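Local structure of transketolase (Campylobacter jejuni, 3L84) at residues G30-G34 and T240-A246; N52-N57 and E300-W304; F510-N515 and Y572-L576. The protein belongs to the thiamine diphosphate-dependent transketolase family, whose two-chain members combine two cofactor-binding-type domains with a smaller C-terminal domain. All coordinates share one frame. Residue numbers count along the deposited sequence, not the author numbering.

Contact 1: G30-G34 and T240-A246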
loop_
_atom_site.group_PDB
_atom_site.type_symbol
_atom_site.label_atom_id
_atom_site.label_comp_id
_atom_site.label_asym_id
_atom_site.label_seq_id
_atom_site.Cartn_x
_atom_site.Cartn_y
_atom_site.Cartn_z
ATOM N N GLY A 30 -6.447 24.726 12.446
ATOM C CA GLY A 30 -5.436 24.713 13.500
ATOM C C GLY A 30 -4.014 24.774 13.005
ATOM O O GLY A 30 -3.217 25.573 13.508
ATOM N N ALA A 31 -3.696 23.923 12.043
ATOM C CA ALA A 31 -2.352 23.967 11.446
ATOM C C ALA A 31 -2.031 25.268 10.696
ATOM O O ALA A 31 -0.938 25.794 10.854
ATOM C CB ALA A 31 -2.064 22.712 10.607
ATOM N N PRO A 32 -2.968 25.809 9.900
ATOM C CA PRO A 32 -2.717 27.133 9.317
ATOM C C PRO A 32 -2.293 28.169 10.343
ATOM O O PRO A 32 -1.354 28.932 10.121
ATOM C CB PRO A 32 -4.046 27.456 8.666
ATOM C CG PRO A 32 -4.499 26.062 8.181
ATOM C CD PRO A 32 -4.116 25.124 9.286
ATOM N N LEU A 33 -3.000 28.206 11.478
ATOM C CA LEU A 33 -2.667 29.152 12.538
ATOM C C LEU A 33 -1.317 28.836 13.172
ATOM O O LEU A 33 -0.562 29.759 13.494
ATOM C CB LEU A 33 -3.773 29.221 13.600
ATOM C CG LEU A 33 -4.837 30.289 13.370
ATOM C CD1 LEU A 33 -5.556 30.132 12.023
ATOM C CD2 LEU A 33 -5.844 30.263 14.502
ATOM N N GLY A 34 -1.004 27.560 13.325
ATOM C CA GLY A 34 0.271 27.140 13.884
ATOM C C GLY A 34 1.448 27.424 12.982
ATOM O O GLY A 34 2.540 27.634 13.480
ATOM N N THR A 240 5.493 24.435 17.680
ATOM C CA THR A 240 4.397 25.378 17.472
ATOM C C THR A 240 3.234 24.990 18.368
ATOM O O THR A 240 3.183 23.908 19.001
ATOM C CB THR A 240 3.882 25.432 16.019
ATOM O OG1 THR A 240 3.222 24.201 15.740
ATOM C CG2 THR A 240 4.970 25.670 15.056
ATOM N N THR A 241 2.330 25.958 18.510
ATOM C CA THR A 241 1.074 25.780 19.208
ATOM C C THR A 241 -0.008 25.659 18.132
ATOM O O THR A 241 -0.203 26.580 17.334
ATOM C CB THR A 241 0.793 26.974 20.109
ATOM O OG1 THR A 241 1.799 27.016 21.148
ATOM C CG2 THR A 241 -0.578 26.866 20.731
ATOM N N ILE A 242 -0.715 24.543 18.092
ATOM C CA ILE A 242 -1.803 24.423 17.136
ATOM C C ILE A 242 -2.849 25.501 17.480
ATOM O O ILE A 242 -3.075 25.825 18.632
ATOM C CB ILE A 242 -2.416 23.015 17.083
ATOM C CG1 ILE A 242 -3.227 22.858 15.790
ATOM C CG2 ILE A 242 -3.256 22.671 18.331
ATOM C CD1 ILE A 242 -3.753 21.440 15.576
ATOM N N ALA A 243 -3.398 26.112 16.437
ATOM C CA ALA A 243 -4.373 27.197 16.604
ATOM C C ALA A 243 -3.786 28.398 17.359
ATOM O O ALA A 243 -4.476 29.135 18.060
ATOM C CB ALA A 243 -5.660 26.684 17.249
ATOM N N LYS A 244 -2.487 28.594 17.208
ATOM C CA LYS A 244 -1.830 29.784 17.782
ATOM C C LYS A 244 -2.582 31.052 17.419
ATOM O O LYS A 244 -2.890 31.289 16.253
ATOM C CB LYS A 244 -0.385 29.884 17.303
ATOM C CG LYS A 244 0.404 31.107 17.819
ATOM C CD LYS A 244 0.761 31.022 19.309
ATOM C CE LYS A 244 1.631 32.169 19.719
ATOM N NZ LYS A 244 1.953 32.113 21.182
ATOM N N GLY A 245 -2.952 31.820 18.430
ATOM C CA GLY A 245 -3.708 33.051 18.244
ATOM C C GLY A 245 -5.186 32.901 18.533
ATOM O O GLY A 245 -5.903 33.925 18.611
ATOM N N ALA A 246 -5.657 31.665 18.695
ATOM C CA ALA A 246 -7.095 31.401 18.846
ATOM C C ALA A 246 -7.524 31.078 20.264
ATOM O O ALA A 246 -8.419 30.272 20.485
ATOM C CB ALA A 246 -7.534 30.307 17.901
#
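Close approach of a loop to a helix can be made possible by glycine on the helix, as at Gly30 and Gly34. The CA atoms of Gly30 and Ala243 lie 4.1 Å apart, and a beta carbon on Gly30 would collide with CG1 of Ile242, whose t chi1 places that atom 3.5 Å from C of Gly30. At Gly34 a beta carbon would crowd the O of Thr241. Beside these bare positions the backbone points CB of Leu33 at the loop, 3.5 Å from O of Lys244; chi1 at -92°, between wells, then brings CD2 of Leu33 3.8 Å from CB of Ala246. Thr240, in the p rotamer, lays CG2 3.5 Å from O of Gly34, while its OG1 bonds Asp180. One hydrogen bond crosses, Ala243 N to Gly30 O (3.0 Å). Two overlapping type II turns, Thr241-Lys244 and Ala243-Ala246, lay the loop against the first turn of helix 30-42, beyond the C-terminal end of strand 234-239 in a parallel alpha/beta domain.

Contact 2: N52-N57 and E300-W304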
loop_
_atom_site.group_PDB
_atom_site.type_symbol
_atom_site.label_atom_id
_atom_site.label_comp_id
_atom_site.label_asym_id
_atom_site.label_seq_id
_atom_site.Cartn_x
_atom_site.Cartn_y
_atom_site.Cartn_z
ATOM N N ASN A 52 4.458 33.302 -13.391
ATOM C CA ASN A 52 4.913 32.128 -14.174
ATOM C C ASN A 52 5.253 30.982 -13.233
ATOM O O ASN A 52 6.415 30.730 -12.912
ATOM C CB ASN A 52 6.094 32.403 -15.100
ATOM C CG ASN A 52 6.476 31.176 -15.882
ATOM O OD1 ASN A 52 5.689 30.202 -15.934
ATOM N ND2 ASN A 52 7.662 31.150 -16.457
ATOM N N PRO A 53 4.233 30.241 -12.834
ATOM C CA PRO A 53 4.418 29.097 -11.948
ATOM C C PRO A 53 5.180 27.930 -12.577
ATOM O O PRO A 53 5.421 26.945 -11.892
ATOM C CB PRO A 53 2.977 28.681 -11.607
ATOM C CG PRO A 53 2.194 29.910 -11.854
ATOM C CD PRO A 53 2.807 30.557 -13.023
ATOM N N THR A 54 5.517 28.006 -13.861
ATOM C CA THR A 54 6.306 26.982 -14.528
ATOM C C THR A 54 7.794 27.315 -14.663
ATOM O O THR A 54 8.523 26.550 -15.256
ATOM C CB THR A 54 5.744 26.658 -15.961
ATOM O OG1 THR A 54 6.065 27.675 -16.905
ATOM C CG2 THR A 54 4.199 26.415 -15.931
ATOM N N TRP A 55 8.248 28.436 -14.112
ATOM C CA TRP A 55 9.657 28.817 -14.185
ATOM C C TRP A 55 10.497 27.666 -13.643
ATOM O O TRP A 55 10.367 27.277 -12.489
ATOM C CB TRP A 55 9.896 30.088 -13.384
ATOM C CG TRP A 55 11.353 30.457 -13.245
ATOM C CD1 TRP A 55 12.384 30.221 -14.142
ATOM C CD2 TRP A 55 11.945 31.081 -12.097
ATOM N NE1 TRP A 55 13.552 30.680 -13.591
ATOM C CE2 TRP A 55 13.320 31.190 -12.344
ATOM C CE3 TRP A 55 11.429 31.550 -10.889
ATOM C CZ2 TRP A 55 14.209 31.758 -11.431
ATOM C CZ3 TRP A 55 12.296 32.112 -9.973
ATOM C CH2 TRP A 55 13.692 32.215 -10.260
ATOM N N LEU A 56 11.366 27.127 -14.486
ATOM C CA LEU A 56 12.025 25.852 -14.165
ATOM C C LEU A 56 12.899 25.908 -12.918
ATOM O O LEU A 56 13.049 24.895 -12.246
ATOM C CB LEU A 56 12.875 25.405 -15.354
ATOM C CG LEU A 56 13.420 23.997 -15.295
ATOM C CD1 LEU A 56 12.311 22.943 -15.333
ATOM C CD2 LEU A 56 14.346 23.790 -16.493
ATOM N N ASN A 57 13.509 27.056 -12.639
ATOM C CA ASN A 57 14.442 27.186 -11.528
ATOM C C ASN A 57 13.819 27.838 -10.294
ATOM O O ASN A 57 14.546 28.304 -9.430
ATOM C CB ASN A 57 15.746 27.892 -11.944
ATOM C CG ASN A 57 16.875 27.688 -10.934
ATOM O OD1 ASN A 57 17.075 26.605 -10.429
ATOM N ND2 ASN A 57 17.620 28.760 -10.626
ATOM N N GLU A 300 13.738 37.925 -10.870
ATOM C CA GLU A 300 14.506 36.685 -10.713
ATOM C C GLU A 300 14.425 35.832 -11.955
ATOM O O GLU A 300 15.426 35.309 -12.425
ATOM C CB GLU A 300 14.038 35.897 -9.510
ATOM C CG GLU A 300 14.404 36.532 -8.179
ATOM C CD GLU A 300 15.827 36.231 -7.712
ATOM O OE1 GLU A 300 16.606 35.568 -8.430
ATOM O OE2 GLU A 300 16.155 36.653 -6.578
ATOM N N GLU A 301 13.237 35.692 -12.526
ATOM C CA GLU A 301 13.136 34.881 -13.724
ATOM C C GLU A 301 13.856 35.529 -14.920
ATOM O O GLU A 301 14.503 34.838 -15.715
ATOM C CB GLU A 301 11.666 34.589 -14.090
ATOM C CG GLU A 301 11.597 33.710 -15.337
ATOM C CD GLU A 301 10.184 33.281 -15.757
ATOM O OE1 GLU A 301 9.206 33.610 -15.062
ATOM O OE2 GLU A 301 10.066 32.647 -16.810
ATOM N N ALA A 302 13.813 36.852 -15.010
ATOM C CA ALA A 302 14.503 37.570 -16.082
ATOM C C ALA A 302 15.998 37.331 -16.048
ATOM O O ALA A 302 16.617 37.037 -17.065
ATOM C CB ALA A 302 14.207 39.053 -15.988
ATOM N N LYS A 303 16.573 37.385 -14.850
ATOM C CA LYS A 303 18.009 37.123 -14.635
ATOM C C LYS A 303 18.326 35.698 -15.044
ATOM O O LYS A 303 19.379 35.428 -15.665
ATOM C CB LYS A 303 18.403 37.374 -13.148
ATOM C CG LYS A 303 18.371 38.853 -12.734
ATOM C CD LYS A 303 18.694 39.016 -11.244
ATOM C CE LYS A 303 18.540 40.467 -10.761
ATOM N NZ LYS A 303 18.964 40.588 -9.320
ATOM N N TRP A 304 17.433 34.771 -14.708
ATOM C CA TRP A 304 17.649 33.381 -15.046
ATOM C C TRP A 304 17.589 33.144 -16.559
ATOM O O TRP A 304 18.411 32.449 -17.132
ATOM C CB TRP A 304 16.632 32.498 -14.320
ATOM C CG TRP A 304 16.852 31.045 -14.590
ATOM C CD1 TRP A 304 17.729 30.255 -13.965
ATOM C CD2 TRP A 304 16.230 30.246 -15.615
ATOM N NE1 TRP A 304 17.691 28.995 -14.497
ATOM C CE2 TRP A 304 16.770 28.959 -15.504
ATOM C CE3 TRP A 304 15.257 30.495 -16.592
ATOM C CZ2 TRP A 304 16.379 27.901 -16.344
ATOM C CZ3 TRP A 304 14.839 29.425 -17.419
ATOM C CH2 TRP A 304 15.407 28.157 -17.281
#
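Polar groups at a helix-loop interface are best understood by asking where each finds its partner. In segment 52-57 the side chain of Asn52 serves both sides of the boundary. Its OD1 stays within the loop, accepting from Thr54 N at 3.0 Å and from Thr54 OG1 at 2.7 Å, while its ND2 crosses to the carboxylate of Glu301, with OE2 at 2.9 Å and a weak second bond to OE1 at 3.2 Å. Glu301 OE1 has a further donor in Asn49, so the carboxylate gathers two asparagine amides. Asn57 and Trp304 look elsewhere for their polar partners: Asn57 ND2 donates to Asp143, and Trp304 NE1 to the carbonyl of Leu141. What these two residues offer each other is apolar, CB of Asn57 lying over the Trp304 five-membered ring, 3.8 Å from its centroid, in a CH-pi contact.

Trp55 fills the space between. CG of Glu301 covers one face of its five-membered ring, 3.9 Å from the centroid, and the edge of Trp55 is directed at the face of Trp304 in an offset edge-to-face pair, with five-membered-ring centroids 4.9 Å apart and planes at 67°. The Trp55 carbonyl is taken by Arg58 and that of Leu56 by Arg60. The loop itself is shaped by an Asx turn at Asn52 and a type I beta turn closed by Trp55 N to Asn52 O (3.2 Å), and the packing of Trp55 against Trp304 fastens helix 293-310 to the connection entering strand 60-63 of the parallel sheet.

Contact 3: F510-N515 and Y572-L576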
loop_
_atom_site.group_PDB
_atom_site.type_symbol
_atom_site.label_atom_id
_atom_site.label_comp_id
_atom_site.label_asym_id
_atom_site.label_seq_id
_atom_site.Cartn_x
_atom_site.Cartn_y
_atom_site.Cartn_z
ATOM N N PHE A 510 -8.757 -7.368 -37.500
ATOM C CA PHE A 510 -9.625 -6.198 -37.484
ATOM C C PHE A 510 -9.358 -5.475 -36.165
ATOM O O PHE A 510 -9.306 -6.099 -35.117
ATOM C CB PHE A 510 -11.115 -6.569 -37.624
ATOM C CG PHE A 510 -12.017 -5.394 -37.438
ATOM C CD1 PHE A 510 -12.142 -4.445 -38.431
ATOM C CD2 PHE A 510 -12.666 -5.191 -36.251
ATOM C CE1 PHE A 510 -12.944 -3.320 -38.239
ATOM C CE2 PHE A 510 -13.481 -4.093 -36.069
ATOM C CZ PHE A 510 -13.605 -3.169 -37.044
ATOM N N GLY A 511 -9.175 -4.160 -36.233
ATOM C CA GLY A 511 -8.794 -3.361 -35.091
ATOM C C GLY A 511 -7.343 -3.510 -34.696
ATOM O O GLY A 511 -6.574 -4.239 -35.358
ATOM N N ASP A 512 -6.908 -2.819 -33.645
ATOM C CA ASP A 512 -5.534 -2.959 -33.201
ATOM C C ASP A 512 -5.467 -2.618 -31.707
ATOM O O ASP A 512 -6.477 -2.331 -31.062
ATOM C CB ASP A 512 -4.569 -2.091 -34.061
ATOM C CG ASP A 512 -3.183 -2.719 -34.223
ATOM O OD1 ASP A 512 -2.725 -3.473 -33.371
ATOM O OD2 ASP A 512 -2.577 -2.438 -35.297
ATOM N N VAL A 513 -4.261 -2.563 -31.176
ATOM C CA VAL A 513 -4.031 -2.285 -29.770
ATOM C C VAL A 513 -4.630 -0.945 -29.368
ATOM O O VAL A 513 -5.159 -0.829 -28.254
ATOM C CB VAL A 513 -2.516 -2.354 -29.464
ATOM C CG1 VAL A 513 -2.202 -1.941 -28.021
ATOM C CG2 VAL A 513 -1.962 -3.788 -29.715
ATOM N N LYS A 514 -4.625 0.047 -30.267
ATOM C CA LYS A 514 -5.230 1.363 -30.018
ATOM C C LYS A 514 -6.695 1.305 -29.613
ATOM O O LYS A 514 -7.197 2.244 -28.966
ATOM C CB LYS A 514 -5.063 2.277 -31.257
ATOM C CG LYS A 514 -5.860 1.840 -32.464
ATOM C CD LYS A 514 -5.684 2.723 -33.689
ATOM C CE LYS A 514 -6.174 2.023 -34.928
ATOM N NZ LYS A 514 -7.505 1.368 -34.836
ATOM N N ASN A 515 -7.404 0.252 -30.022
ATOM C CA ASN A 515 -8.815 0.030 -29.663
ATOM C C ASN A 515 -9.006 -0.696 -28.354
ATOM O O ASN A 515 -10.138 -0.950 -27.978
ATOM C CB ASN A 515 -9.503 -0.760 -30.783
ATOM C CG ASN A 515 -9.392 -0.082 -32.124
ATOM O OD1 ASN A 515 -8.590 -0.485 -32.999
ATOM N ND2 ASN A 515 -10.158 0.972 -32.297
ATOM N N TYR A 572 -18.036 -1.177 -33.052
ATOM C CA TYR A 572 -16.751 -1.850 -32.939
ATOM C C TYR A 572 -16.850 -3.043 -31.959
ATOM O O TYR A 572 -16.453 -4.172 -32.265
ATOM C CB TYR A 572 -15.689 -0.847 -32.478
ATOM C CG TYR A 572 -14.333 -1.492 -32.399
ATOM C CD1 TYR A 572 -13.531 -1.602 -33.521
ATOM C CD2 TYR A 572 -13.856 -2.005 -31.221
ATOM C CE1 TYR A 572 -12.339 -2.232 -33.482
ATOM C CE2 TYR A 572 -12.627 -2.654 -31.156
ATOM C CZ TYR A 572 -11.880 -2.756 -32.310
ATOM O OH TYR A 572 -10.671 -3.393 -32.331
ATOM N N GLN A 573 -17.423 -2.795 -30.790
ATOM C CA GLN A 573 -17.536 -3.844 -29.775
ATOM C C GLN A 573 -18.365 -5.008 -30.307
ATOM O O GLN A 573 -18.016 -6.163 -30.072
ATOM C CB GLN A 573 -18.162 -3.301 -28.479
ATOM C CG GLN A 573 -17.291 -2.221 -27.774
ATOM C CD GLN A 573 -17.881 -1.667 -26.507
ATOM O OE1 GLN A 573 -19.065 -1.769 -26.286
ATOM N NE2 GLN A 573 -17.050 -1.049 -25.659
ATOM N N GLU A 574 -19.437 -4.694 -31.022
ATOM C CA GLU A 574 -20.338 -5.720 -31.540
ATOM C C GLU A 574 -19.704 -6.564 -32.629
ATOM O O GLU A 574 -20.063 -7.747 -32.787
ATOM C CB GLU A 574 -21.639 -5.088 -32.063
ATOM C CG GLU A 574 -22.497 -4.592 -30.945
ATOM C CD GLU A 574 -23.797 -3.963 -31.394
ATOM O OE1 GLU A 574 -23.980 -3.731 -32.614
ATOM O OE2 GLU A 574 -24.629 -3.688 -30.499
ATOM N N ARG A 575 -18.800 -5.989 -33.409
ATOM C CA ARG A 575 -18.069 -6.788 -34.370
ATOM C C ARG A 575 -17.176 -7.804 -33.667
ATOM O O ARG A 575 -17.083 -8.951 -34.093
ATOM C CB ARG A 575 -17.238 -5.935 -35.300
ATOM C CG ARG A 575 -16.494 -6.796 -36.291
ATOM C CD ARG A 575 -16.228 -6.133 -37.601
ATOM N NE ARG A 575 -15.359 -6.991 -38.387
ATOM C CZ ARG A 575 -14.758 -6.608 -39.498
ATOM N NH1 ARG A 575 -14.959 -5.382 -39.973
ATOM N NH2 ARG A 575 -13.935 -7.448 -40.118
ATOM N N LEU A 576 -16.496 -7.382 -32.599
ATOM C CA LEU A 576 -15.621 -8.298 -31.875
ATOM C C LEU A 576 -16.362 -9.406 -31.141
ATOM O O LEU A 576 -15.941 -10.581 -31.175
ATOM C CB LEU A 576 -14.771 -7.553 -30.851
ATOM C CG LEU A 576 -13.441 -6.996 -31.373
ATOM C CD1 LEU A 576 -13.577 -6.132 -32.640
ATOM C CD2 LEU A 576 -12.744 -6.234 -30.255
#
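A guanidinium stacked on an aromatic face joins loop and helix here, and Phe510 supplies the face. The Arg575 guanidinium lies on its ring, centres 3.8 Å apart and planes at 14°, a cation-pi contact, while Arg575 NH2 also forms a salt bridge with Glu522. CD1 of Leu576 meets the ring edge, 3.8 Å from Phe510 CD2, and the Tyr572 ring lies slid aside with little overlap. Gly511 follows with phi at 75°; its CA is 3.3 Å from Tyr572 OH, where a beta carbon would clash. Asp512 turns away to a salt bridge with Lys481. In the 3-10 segment 513-515, Val513 packs on helix 476-488, and Lys514 NZ bonds OD1 of the next residue, Asn515 (2.8 Å), which also accepts from Asp512 N (2.9 Å). Asn515 ends the walk with its amide over the face of Tyr572, whose hydroxyl bonds Ala517. The segment leads into strand 518-521, to which Phe510 is backbone hydrogen-bonded at Leu519, and it touches helices 570-576 and 476-488.

How the contacts relate
The three contacts show how a long multidomain chain is tied together by long-range contacts at well-separated places. Contacts 1 and 2 belong to the same thiamine diphosphate binding domain, and their segments alternate along the sequence: 30-34, 52-57, 240-246, 300-304. They join helices and loops around one parallel sheet, that of strands 60-63 and 234-239, yet their centres are about 33 Å apart. Contact 3 opens only after both have closed and belongs to the C-terminal region, next to a mixed sheet; its centre is about 58 Å from that of contact 1, across the chain's centre, and about 46 Å from that of contact 2. None touches another, so each ties together its own part of the fold.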